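BAG family molecular chaperone regulator 2 (Arabidopsis thaliana, PDB 4HWD) probably acts as a co-chaperone that binds the ATPase domain of HSP70/HSC70 chaperones through its BAG domain, regulating programmed cell death and stress responses. Local coordinates at residues A[35-49]-A[78-90]. Numbering follows the deposited sequence.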
ATOM      1  N   LYS A  35      10.642  -2.469 -18.972  1.00 53.34           N
ATOM      2  CA  LYS A  35      11.392  -2.901 -17.795  1.00 53.39           C
ATOM      3  C   LYS A  35      11.400  -1.826 -16.711  1.00 48.42           C
ATOM      4  O   LYS A  35      11.395  -0.628 -17.003  1.00 39.13           O
ATOM      5  CB  LYS A  35      12.836  -3.236 -18.178  1.00 59.59           C
ATOM      6  CG  LYS A  35      13.687  -3.809 -17.041  1.00 49.42           C
ATOM      7  CD  LYS A  35      13.486  -5.310 -16.886  1.00 60.22           C
ATOM      8  CE  LYS A  35      14.471  -5.895 -15.880  1.00 62.37           C
ATOM      9  NZ  LYS A  35      14.493  -7.389 -15.906  1.00 51.52           N
ATOM     10  N   VAL A  36      11.408  -2.279 -15.461  1.00 25.26           N
ATOM     11  CA  VAL A  36      11.427  -1.399 -14.292  1.00 22.91           C
ATOM     12  C   VAL A  36      12.598  -1.814 -13.411  1.00 17.98           C
ATOM     13  O   VAL A  36      12.852  -3.003 -13.227  1.00 16.21           O
ATOM     14  CB  VAL A  36      10.100  -1.502 -13.480  1.00 16.61           C
ATOM     15  CG1 VAL A  36      10.276  -0.909 -12.083  1.00 16.47           C
ATOM     16  CG2 VAL A  36       8.993  -0.757 -14.211  1.00 11.99           C
ATOM     17  N   GLU A  37      13.315  -0.832 -12.879  1.00 26.26           N
ATOM     18  CA  GLU A  37      14.462  -1.109 -12.026  1.00 30.57           C
ATOM     19  C   GLU A  37      13.996  -1.932 -10.824  1.00 31.02           C
ATOM     20  O   GLU A  37      13.013  -1.587 -10.166  1.00 26.27           O
ATOM     21  CB  GLU A  37      15.094   0.210 -11.575  1.00 35.26           C
ATOM     22  CG  GLU A  37      16.570   0.131 -11.227  1.00 51.22           C
ATOM     23  CD  GLU A  37      17.215   1.509 -11.136  1.00 63.84           C
ATOM     24  OE1 GLU A  37      17.210   2.234 -12.156  1.00 58.26           O
ATOM     25  OE2 GLU A  37      17.724   1.870 -10.052  1.00 56.58           O
ATOM     26  N   GLU A  38      14.699  -3.022 -10.544  1.00 28.17           N
ATOM     27  CA  GLU A  38      14.329  -3.886  -9.432  1.00 34.22           C
ATOM     28  C   GLU A  38      14.309  -3.161  -8.092  1.00 32.51           C
ATOM     29  O   GLU A  38      13.384  -3.333  -7.300  1.00 33.43           O
ATOM     30  CB  GLU A  38      15.275  -5.087  -9.353  1.00 31.74           C
ATOM     31  CG  GLU A  38      14.893  -6.076  -8.262  1.00 38.41           C
ATOM     32  CD  GLU A  38      13.487  -6.628  -8.436  1.00 50.88           C
ATOM     33  OE1 GLU A  38      12.980  -7.266  -7.490  1.00 44.18           O
ATOM     34  OE2 GLU A  38      12.891  -6.430  -9.519  1.00 45.88           O
ATOM     35  N   LYS A  39      15.330  -2.352  -7.839  1.00 19.76           N
ATOM     36  CA  LYS A  39      15.408  -1.611  -6.591  1.00 22.42           C
ATOM     37  C   LYS A  39      14.167  -0.742  -6.372  1.00 18.73           C
ATOM     38  O   LYS A  39      13.801  -0.471  -5.234  1.00 14.67           O
ATOM     39  CB  LYS A  39      16.687  -0.757  -6.555  1.00 27.56           C
ATOM     40  CG  LYS A  39      16.842   0.225  -7.706  1.00 30.73           C
ATOM     41  CD  LYS A  39      16.067   1.511  -7.454  1.00 47.05           C
ATOM     42  CE  LYS A  39      16.821   2.455  -6.522  1.00 41.49           C
ATOM     43  NZ  LYS A  39      18.010   3.051  -7.196  1.00 46.86           N
ATOM     44  N   ASN A  40      13.520  -0.318  -7.455  1.00 20.78           N
ATOM     45  CA  ASN A  40      12.313   0.505  -7.338  1.00 22.09           C
ATOM     46  C   ASN A  40      11.119  -0.334  -6.913  1.00 22.06           C
ATOM     47  O   ASN A  40      10.241   0.141  -6.193  1.00 20.44           O
ATOM     48  CB  ASN A  40      12.008   1.220  -8.655  1.00 20.95           C
ATOM     49  CG  ASN A  40      12.965   2.369  -8.918  1.00 29.64           C
ATOM     50  OD1 ASN A  40      13.269   3.152  -8.014  1.00 22.90           O
ATOM     51  ND2 ASN A  40      13.442   2.478 -10.155  1.00 29.88           N
ATOM     52  N   LEU A  41      11.087  -1.579  -7.368  1.00  9.69           N
ATOM     53  CA  LEU A  41      10.011  -2.496  -6.993  1.00 14.41           C
ATOM     54  C   LEU A  41      10.178  -2.773  -5.501  1.00 12.08           C
ATOM     55  O   LEU A  41       9.200  -2.857  -4.756  1.00 13.25           O
ATOM     56  CB  LEU A  41      10.121  -3.800  -7.790  1.00 10.40           C
ATOM     57  CG  LEU A  41       9.121  -4.045  -8.927  1.00 17.22           C
ATOM     58  CD1 LEU A  41       8.768  -2.747  -9.626  1.00 11.28           C
ATOM     59  CD2 LEU A  41       9.711  -5.052  -9.905  1.00 17.65           C
ATOM     60  N   GLU A  42      11.435  -2.881  -5.073  1.00 16.54           N
ATOM     61  CA  GLU A  42      11.768  -3.137  -3.673  1.00 18.98           C
ATOM     62  C   GLU A  42      11.507  -1.927  -2.794  1.00 14.44           C
ATOM     63  O   GLU A  42      10.964  -2.063  -1.701  1.00 14.71           O
ATOM     64  CB  GLU A  42      13.233  -3.572  -3.549  1.00 21.37           C
ATOM     65  CG  GLU A  42      13.597  -4.728  -4.475  1.00 28.66           C
ATOM     66  CD  GLU A  42      14.996  -5.258  -4.238  1.00 38.51           C
ATOM     67  OE1 GLU A  42      15.930  -4.441  -4.086  1.00 41.38           O
ATOM     68  OE2 GLU A  42      15.160  -6.498  -4.209  1.00 39.66           O
ATOM     69  N   ASN A  43      11.888  -0.742  -3.263  1.00 17.43           N
ATOM     70  CA  ASN A  43      11.649   0.476  -2.491  1.00 16.99           C
ATOM     71  C   ASN A  43      10.148   0.662  -2.239  1.00 16.69           C
ATOM     72  O   ASN A  43       9.737   1.084  -1.162  1.00 18.55           O
ATOM     73  CB  ASN A  43      12.207   1.700  -3.227  1.00 22.16           C
ATOM     74  CG  ASN A  43      13.716   1.782  -3.156  1.00 26.33           C
ATOM     75  OD1 ASN A  43      14.309   1.580  -2.093  1.00 30.58           O
ATOM     76  ND2 ASN A  43      14.350   2.094  -4.287  1.00 23.55           N
ATOM     77  N   LEU A  44       9.338   0.344  -3.249  1.00 12.58           N
ATOM     78  CA  LEU A  44       7.882   0.448  -3.152  1.00 10.64           C
ATOM     79  C   LEU A  44       7.365  -0.581  -2.143  1.00 10.44           C
ATOM     80  O   LEU A  44       6.424  -0.315  -1.399  1.00  9.01           O
ATOM     81  CB  LEU A  44       7.230   0.201  -4.526  1.00  9.92           C
ATOM     82  CG  LEU A  44       5.727   0.501  -4.645  1.00  8.85           C
ATOM     83  CD1 LEU A  44       5.516   2.010  -4.528  1.00 10.74           C
ATOM     84  CD2 LEU A  44       5.180   0.002  -5.982  1.00  7.24           C
ATOM     85  N   MET A  45       7.988  -1.756  -2.110  1.00  8.29           N
ATOM     86  CA  MET A  45       7.563  -2.787  -1.176  1.00  8.62           C
ATOM     87  C   MET A  45       7.698  -2.317   0.268  1.00  7.70           C
ATOM     88  O   MET A  45       6.806  -2.532   1.075  1.00  7.27           O
ATOM     89  CB  MET A  45       8.377  -4.069  -1.373  1.00 10.23           C
ATOM     90  CG  MET A  45       7.963  -5.196  -0.429  1.00  6.93           C
ATOM     91  SD  MET A  45       6.282  -5.725  -0.746  1.00 18.93           S
ATOM     92  CE  MET A  45       6.563  -6.942  -2.107  1.00 12.96           C
ATOM     93  N   GLU A  46       8.818  -1.682   0.593  1.00  9.18           N
ATOM     94  CA  GLU A  46       9.048  -1.182   1.945  1.00 10.55           C
ATOM     95  C   GLU A  46       8.068  -0.054   2.297  1.00  9.38           C
ATOM     96  O   GLU A  46       7.638   0.070   3.447  1.00 11.88           O
ATOM     97  CB  GLU A  46      10.495  -0.684   2.084  1.00 12.54           C
ATOM     98  CG  GLU A  46      10.873  -0.137   3.474  1.00 12.46           C
ATOM     99  CD  GLU A  46      10.477   1.316   3.685  1.00 18.81           C
ATOM    100  OE1 GLU A  46      10.348   2.063   2.685  1.00 18.40           O
ATOM    101  OE2 GLU A  46      10.318   1.722   4.854  1.00 19.57           O
ATOM    102  N   MET A  47       7.717   0.769   1.317  1.00  7.79           N
ATOM    103  CA  MET A  47       6.782   1.857   1.581  1.00 11.62           C
ATOM    104  C   MET A  47       5.394   1.306   1.900  1.00 11.97           C
ATOM    105  O   MET A  47       4.748   1.758   2.847  1.00 10.23           O
ATOM    106  CB  MET A  47       6.733   2.821   0.392  1.00 11.25           C
ATOM    107  CG  MET A  47       7.981   3.703   0.287  1.00 12.43           C
ATOM    108  SD  MET A  47       8.059   4.755  -1.173  1.00 22.52           S
ATOM    109  CE  MET A  47       9.632   4.290  -1.859  1.00 15.55           C
ATOM    110  N   LEU A  48       4.948   0.311   1.135  1.00 11.38           N
ATOM    111  CA  LEU A  48       3.636  -0.294   1.377  1.00  9.78           C
ATOM    112  C   LEU A  48       3.618  -0.920   2.768  1.00 10.79           C
ATOM    113  O   LEU A  48       2.681  -0.705   3.544  1.00  9.14           O
ATOM    114  CB  LEU A  48       3.325  -1.373   0.327  1.00  8.94           C
ATOM    115  CG  LEU A  48       3.143  -0.948  -1.135  1.00  9.43           C
ATOM    116  CD1 LEU A  48       3.212  -2.166  -2.053  1.00  7.90           C
ATOM    117  CD2 LEU A  48       1.815  -0.233  -1.288  1.00 11.13           C
ATOM    118  N   MET A  49       4.654  -1.692   3.081  1.00 10.60           N
ATOM    119  CA  MET A  49       4.749  -2.352   4.379  1.00 10.50           C
ATOM    120  C   MET A  49       4.861  -1.323   5.496  1.00  8.70           C
ATOM    121  O   MET A  49       4.300  -1.499   6.578  1.00  9.55           O
ATOM    122  CB  MET A  49       5.960  -3.300   4.416  1.00 14.58           C
ATOM    123  CG  MET A  49       5.855  -4.511   3.485  1.00 14.18           C
ATOM    124  SD  MET A  49       4.450  -5.593   3.880  1.00 19.61           S
ATOM    125  CE  MET A  49       4.997  -6.358   5.445  1.00 28.20           C
ATOM    126  N   TYR A  78      -2.179  -4.982  -2.575  1.00 15.55           N
ATOM    127  CA  TYR A  78      -1.102  -4.307  -3.298  1.00 14.51           C
ATOM    128  C   TYR A  78       0.244  -5.004  -3.143  1.00 13.75           C
ATOM    129  O   TYR A  78       1.021  -5.108  -4.100  1.00 11.07           O
ATOM    130  CB  TYR A  78      -0.969  -2.857  -2.833  1.00 13.93           C
ATOM    131  CG  TYR A  78      -2.143  -1.976  -3.180  1.00 15.55           C
ATOM    132  CD1 TYR A  78      -3.013  -2.308  -4.220  1.00 15.86           C
ATOM    133  CD2 TYR A  78      -2.357  -0.780  -2.497  1.00 20.16           C
ATOM    134  CE1 TYR A  78      -4.073  -1.467  -4.571  1.00 15.38           C
ATOM    135  CE2 TYR A  78      -3.410   0.073  -2.840  1.00 19.67           C
ATOM    136  CZ  TYR A  78      -4.264  -0.272  -3.875  1.00 21.26           C
ATOM    137  OH  TYR A  78      -5.297   0.585  -4.211  1.00 16.90           O
ATOM    138  N   VAL A  79       0.518  -5.468  -1.930  1.00  6.81           N
ATOM    139  CA  VAL A  79       1.762  -6.167  -1.639  1.00  6.81           C
ATOM    140  C   VAL A  79       1.821  -7.459  -2.441  1.00  8.80           C
ATOM    141  O   VAL A  79       2.860  -7.807  -3.008  1.00  7.73           O
ATOM    142  CB  VAL A  79       1.863  -6.500  -0.140  1.00 10.57           C
ATOM    143  CG1 VAL A  79       2.986  -7.509   0.098  1.00 12.99           C
ATOM    144  CG2 VAL A  79       2.102  -5.222   0.653  1.00  7.48           C
ATOM    145  N   GLU A  80       0.698  -8.166  -2.492  1.00 13.00           N
ATOM    146  CA  GLU A  80       0.620  -9.420  -3.229  1.00 14.66           C
ATOM    147  C   GLU A  80       0.723  -9.183  -4.742  1.00 13.87           C
ATOM    148  O   GLU A  80       1.316  -9.997  -5.454  1.00 11.86           O
ATOM    149  CB  GLU A  80      -0.681 -10.150  -2.868  1.00 16.82           C
ATOM    150  CG  GLU A  80      -0.809 -10.378  -1.357  1.00 20.04           C
ATOM    151  CD  GLU A  80      -2.156 -10.943  -0.924  1.00 27.46           C
ATOM    152  OE1 GLU A  80      -3.200 -10.534  -1.480  1.00 30.95           O
ATOM    153  OE2 GLU A  80      -2.170 -11.786  -0.005  1.00 27.12           O
ATOM    154  N   ALA A  81       0.166  -8.077  -5.233  1.00  8.70           N
ATOM    155  CA  ALA A  81       0.260  -7.768  -6.660  1.00 10.36           C
ATOM    156  C   ALA A  81       1.718  -7.456  -6.981  1.00  7.70           C
ATOM    157  O   ALA A  81       2.253  -7.899  -8.002  1.00  9.91           O
ATOM    158  CB  ALA A  81      -0.630  -6.561  -7.019  1.00  6.08           C
ATOM    159  N   LEU A  82       2.358  -6.696  -6.098  1.00  5.39           N
ATOM    160  CA  LEU A  82       3.751  -6.320  -6.276  1.00  4.44           C
ATOM    161  C   LEU A  82       4.641  -7.562  -6.243  1.00  5.66           C
ATOM    162  O   LEU A  82       5.664  -7.613  -6.932  1.00  5.17           O
ATOM    163  CB  LEU A  82       4.165  -5.313  -5.188  1.00  4.24           C
ATOM    164  CG  LEU A  82       5.556  -4.663  -5.275  1.00  5.67           C
ATOM    165  CD1 LEU A  82       5.856  -4.199  -6.701  1.00  6.03           C
ATOM    166  CD2 LEU A  82       5.604  -3.480  -4.317  1.00  5.13           C
ATOM    167  N   ASP A  83       4.269  -8.560  -5.442  1.00  6.83           N
ATOM    168  CA  ASP A  83       5.057  -9.801  -5.392  1.00 10.89           C
ATOM    169  C   ASP A  83       5.075 -10.430  -6.785  1.00  9.77           C
ATOM    170  O   ASP A  83       6.085 -10.992  -7.218  1.00 10.06           O
ATOM    171  CB  ASP A  83       4.454 -10.820  -4.421  1.00  8.56           C
ATOM    172  CG  ASP A  83       4.596 -10.412  -2.970  1.00 12.04           C
ATOM    173  OD1 ASP A  83       5.632  -9.814  -2.609  1.00 17.15           O
ATOM    174  OD2 ASP A  83       3.670 -10.713  -2.187  1.00 10.90           O
ATOM    175  N   LEU A  84       3.942 -10.351  -7.476  1.00  7.91           N
ATOM    176  CA  LEU A  84       3.840 -10.909  -8.818  1.00  8.49           C
ATOM    177  C   LEU A  84       4.565 -10.045  -9.845  1.00 11.42           C
ATOM    178  O   LEU A  84       5.061 -10.558 -10.849  1.00 12.41           O
ATOM    179  CB  LEU A  84       2.369 -11.105  -9.196  1.00  6.62           C
ATOM    180  CG  LEU A  84       1.749 -12.399  -8.636  1.00 12.67           C
ATOM    181  CD1 LEU A  84       1.996 -12.488  -7.137  1.00 15.28           C
ATOM    182  CD2 LEU A  84       0.249 -12.450  -8.934  1.00 11.04           C
ATOM    183  N   LEU A  85       4.631  -8.736  -9.606  1.00 10.81           N
ATOM    184  CA  LEU A  85       5.352  -7.859 -10.529  1.00 11.03           C
ATOM    185  C   LEU A  85       6.851  -8.139 -10.432  1.00 10.52           C
ATOM    186  O   LEU A  85       7.562  -8.086 -11.432  1.00 11.10           O
ATOM    187  CB  LEU A  85       5.092  -6.370 -10.226  1.00  7.91           C
ATOM    188  CG  LEU A  85       3.749  -5.759 -10.656  1.00  8.83           C
ATOM    189  CD1 LEU A  85       3.832  -4.234 -10.612  1.00  7.61           C
ATOM    190  CD2 LEU A  85       3.418  -6.212 -12.067  1.00  6.33           C
ATOM    191  N   LYS A  86       7.326  -8.426  -9.224  1.00 13.80           N
ATOM    192  CA  LYS A  86       8.744  -8.718  -9.007  1.00 17.97           C
ATOM    193  C   LYS A  86       9.134  -9.976  -9.762  1.00 20.03           C
ATOM    194  O   LYS A  86      10.188 -10.036 -10.387  1.00 24.66           O
ATOM    195  CB  LYS A  86       9.038  -8.918  -7.516  1.00 18.26           C
ATOM    196  CG  LYS A  86       8.993  -7.646  -6.690  1.00 19.76           C
ATOM    197  CD  LYS A  86       9.242  -7.914  -5.216  1.00 22.39           C
ATOM    198  CE  LYS A  86      10.622  -8.503  -4.972  1.00 31.46           C
ATOM    199  NZ  LYS A  86      10.867  -8.763  -3.517  1.00 27.29           N
ATOM    200  N   ILE A  87       8.273 -10.982  -9.694  1.00 15.87           N
ATOM    201  CA  ILE A  87       8.515 -12.247 -10.366  1.00 21.55           C
ATOM    202  C   ILE A  87       8.512 -12.036 -11.876  1.00 25.57           C
ATOM    203  O   ILE A  87       9.427 -12.473 -12.581  1.00 20.92           O
ATOM    204  CB  ILE A  87       7.429 -13.288  -9.962  1.00 13.39           C
ATOM    205  CG1 ILE A  87       7.711 -13.788  -8.540  1.00 14.67           C
ATOM    206  CG2 ILE A  87       7.390 -14.441 -10.959  1.00 14.26           C
ATOM    207  CD1 ILE A  87       6.618 -14.651  -7.948  1.00  7.94           C
ATOM    208  N   LYS A  88       7.487 -11.337 -12.353  1.00 26.76           N
ATOM    209  CA  LYS A  88       7.302 -11.052 -13.770  1.00 26.52           C
ATOM    210  C   LYS A  88       8.393 -10.150 -14.355  1.00 28.42           C
ATOM    211  O   LYS A  88       8.719 -10.244 -15.541  1.00 25.92           O
ATOM    212  CB  LYS A  88       5.929 -10.412 -13.957  1.00 26.04           C
ATOM    213  CG  LYS A  88       5.328 -10.562 -15.331  1.00 39.97           C
ATOM    214  CD  LYS A  88       3.847 -10.204 -15.285  1.00 42.15           C
ATOM    215  CE  LYS A  88       3.224 -10.222 -16.666  1.00 54.35           C
ATOM    216  NZ  LYS A  88       3.857  -9.217 -17.557  1.00 28.83           N
ATOM    217  N   ASN A  89       8.962  -9.286 -13.518  1.00 31.10           N
ATOM    218  CA  ASN A  89      10.002  -8.356 -13.955  1.00 28.54           C
ATOM    219  C   ASN A  89      11.392  -8.985 -13.930  1.00 38.88           C
ATOM    220  O   ASN A  89      12.076  -9.040 -14.954  1.00 46.61           O
ATOM    221  CB  ASN A  89       9.980  -7.104 -13.069  1.00 26.98           C
ATOM    222  CG  ASN A  89      10.880  -5.999 -13.591  1.00 24.55           C
ATOM    223  OD1 ASN A  89      10.721  -5.530 -14.722  1.00 29.28           O
ATOM    224  ND2 ASN A  89      11.824  -5.569 -12.765  1.00 23.67           N
ATOM    225  N   SER A  90      11.801  -9.463 -12.757  1.00 63.04           N
ATOM    226  CA  SER A  90      13.116 -10.080 -12.586  1.00 69.10           C
ATOM    227  C   SER A  90      13.061 -11.608 -12.620  1.00 57.55           C
ATOM    228  O   SER A  90      12.746 -12.213 -11.572  1.00 62.40           O
ATOM    229  CB  SER A  90      13.751  -9.616 -11.267  1.00 75.90           C
ATOM    230  OG  SER A  90      13.003 -10.052 -10.142  1.00 77.02           O
ATOM    231  OXT SER A  90      13.330 -12.185 -13.695  1.00 40.23           O
TER
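In the three-helix bundle of the BAG domain, helix 38-57 and helix 63-89 pack antiparallel by knobs-into-holes, with Leu41, Met45 and Leu82 as knobs; the axes of 38-49 and 78-89 come within 10.3 Å, their directions 166° apart. Leu82 fits among Leu41, Leu44, Met45 and Leu48, its CD2 methyl meeting Leu48 CD1 at 3.5 Å, while its CD1 faces Leu41 CG at 4.0 Å. The side chain of Leu41 sits among Leu82, Leu85, Lys86 and Asn89, its CD2 lying against the backbone of Lys86 and 3.6 Å from Asn89 ND2. Met45 bends at chi2 and chi3 (64° and 85°), which lays its SD beside Val79 CG1 and brings CE against Leu82 CG and the carboxylate of Asp83. Helix 2-31 completes the core, with Phe26 touching Leu41 and Ala20 touching Tyr78.

Near the C-terminus of helix 63-89 the contact turns polar. Asn89 ND2 donates to Val36 O at 2.8 Å, and OD1 weakly accepts from Val36 N at 3.4 Å; the Glu38 carboxylate slides past this amide, nearly coplanar with it. Lys35 NZ donates to the backbone O of Asn89 at 3.1 Å, coming from above that carbonyl plane. A leucine in place of Asn89 would probably leave Val36 O and N without these partners and hold the loop less firmly. One buried amide, bonded firmly to the carbonyl and weakly to the N-H of a single loop residue, thus ties the last helical turn to the loop, beside the leucine and methionine core.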